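Local structure of putative NTP pyrophosphohydrolase (Exiguobacterium sibiricum 255-15, 3NL9) at residues Val163-Gln166 / Met167-Ala171. The protein is a putative nucleoside triphosphate pyrophosphohydrolase of the MazG clan, and probably hydrolyses nucleoside triphosphates to monophosphates and pyrophosphate. Residues are numbered along the deposited sequence; the frame is centred on the assembly and turned at random.
Sequences VVRQ and MKEKA
Arg-165 and Glu-169, one helical turn apart near the end of helix 156-170, form an i to i+4 salt bridge: NH1 of Arg-165 gives a hydrogen bond to OE2 of Glu-169 at 3.1 Å. The two side chains run side by side in the same direction, yet their flat ends are turned 71° against each other. OE2 lies close to the guanidinium plane, while NH1 meets it from above the carboxylate. The arginine chain bends at chi3 (72°), and its NE forms a salt bridge with Glu-162, the stronger partner. The other carboxylate oxygen is used too: Lys-170 NZ lies 3.1 Å from Glu-169 OE1 in a second salt bridge. The ammonium comes in nearly along the C-O bond of that oxygen.

Lys-170 curls back through bends at chi2 and chi4, and its ammonium also pairs with Glu-115 and donates to a water 2.9 Å from NZ. The same water lies 2.7 Å from OE1 of Gln-166 and can donate to it. The buried amide is satisfied at both ends: OE1 also accepts from the backbone N of Glu-115, and NE2 donates to Glu-162. Replacing Lys-170 with an alanine is likely to leave Glu-115 and OE1 of Glu-169 without their shared cation and the water without the donor from NZ.

Along the backbone, the N-H groups of Met-167, Lys-168, Glu-169 and Lys-170 donate to the carbonyls of Val-163, Val-164, Arg-165 and Gln-166, respectively. Elsewhere around the helix, CG1 of Val-164 meets CE of Lys-168 at 3.6 Å, whereas selenomethionine Met-167 packs on Pro-26 of the second subunit. The chemistry implies a C-terminal turn secured by alternating charges, with Glu-115 tying Gln-166 and Lys-170 to the chain just before helix 117-128.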
# COMPACT_ATOMS: atom_id res chain seq x y z
N VAL A 163 -16.05 -8.21 7.77
CA VAL A 163 -15.33 -9.44 7.49
C VAL A 163 -16.28 -10.64 7.67
O VAL A 163 -16.38 -11.44 6.75
CB VAL A 163 -14.03 -9.58 8.33
CG1 VAL A 163 -13.36 -10.92 8.07
CG2 VAL A 163 -13.03 -8.47 7.98
N VAL A 164 -16.97 -10.73 8.81
CA VAL A 164 -17.98 -11.81 9.06
C VAL A 164 -19.07 -11.83 7.98
O VAL A 164 -19.46 -12.90 7.51
CB VAL A 164 -18.62 -11.69 10.47
CG1 VAL A 164 -19.72 -12.78 10.70
CG2 VAL A 164 -17.55 -11.81 11.56
N ARG A 165 -19.56 -10.66 7.58
CA ARG A 165 -20.55 -10.57 6.51
C ARG A 165 -20.02 -11.20 5.19
O ARG A 165 -20.72 -11.98 4.55
CB ARG A 165 -20.97 -9.12 6.25
CG ARG A 165 -22.11 -8.97 5.24
CD ARG A 165 -22.26 -7.55 4.72
NE ARG A 165 -21.18 -7.17 3.80
CZ ARG A 165 -21.05 -7.61 2.55
NH1 ARG A 165 -21.93 -8.48 2.03
NH2 ARG A 165 -20.02 -7.19 1.81
N GLN A 166 -18.81 -10.84 4.80
CA GLN A 166 -18.18 -11.44 3.62
C GLN A 166 -17.97 -12.96 3.75
O GLN A 166 -18.24 -13.70 2.79
CB GLN A 166 -16.86 -10.78 3.29
CG GLN A 166 -17.01 -9.35 2.83
CD GLN A 166 -15.74 -8.81 2.22
OE1 GLN A 166 -14.97 -9.55 1.63
NE2 GLN A 166 -15.54 -7.51 2.36
N MSE A 167 -17.56 -13.41 4.93
CA MSE A 167 -17.44 -14.84 5.19
C MSE A 167 -18.79 -15.51 4.97
O MSE A 167 -18.86 -16.58 4.33
CB MSE A 167 -16.97 -15.13 6.62
CG MSE A 167 -15.52 -14.71 6.93
SE MSE A 167 -15.04 -14.88 8.81
CE MSE A 167 -15.20 -16.82 9.05
N LYS A 168 -19.85 -14.90 5.50
CA LYS A 168 -21.21 -15.45 5.32
C LYS A 168 -21.69 -15.46 3.86
O LYS A 168 -22.28 -16.44 3.40
CB LYS A 168 -22.23 -14.69 6.18
CG LYS A 168 -22.14 -15.02 7.65
CD LYS A 168 -23.30 -14.36 8.41
CE LYS A 168 -22.98 -14.19 9.88
NZ LYS A 168 -23.90 -13.19 10.50
N GLU A 169 -21.45 -14.35 3.15
CA GLU A 169 -21.78 -14.24 1.73
C GLU A 169 -21.09 -15.30 0.87
O GLU A 169 -21.70 -15.84 -0.06
CB GLU A 169 -21.42 -12.83 1.25
CG GLU A 169 -21.80 -12.49 -0.20
CD GLU A 169 -21.23 -11.13 -0.64
OE1 GLU A 169 -20.03 -11.06 -1.01
OE2 GLU A 169 -21.98 -10.13 -0.60
N LYS A 170 -19.84 -15.63 1.20
CA LYS A 170 -19.03 -16.55 0.40
C LYS A 170 -19.12 -18.01 0.84
O LYS A 170 -18.71 -18.92 0.12
CB LYS A 170 -17.57 -16.09 0.39
CG LYS A 170 -17.34 -14.73 -0.27
CD LYS A 170 -17.80 -14.69 -1.73
CE LYS A 170 -17.16 -13.56 -2.53
NZ LYS A 170 -17.34 -12.21 -1.89
N ALA A 171 -19.69 -18.23 2.02
CA ALA A 171 -20.02 -19.57 2.45
C ALA A 171 -20.95 -20.21 1.39
O ALA A 171 -21.86 -19.55 0.85
CB ALA A 171 -20.70 -19.55 3.83
OXT ALA A 171 -20.80 -21.38 1.05
O HOH W 1 -15.28 -11.78 0.14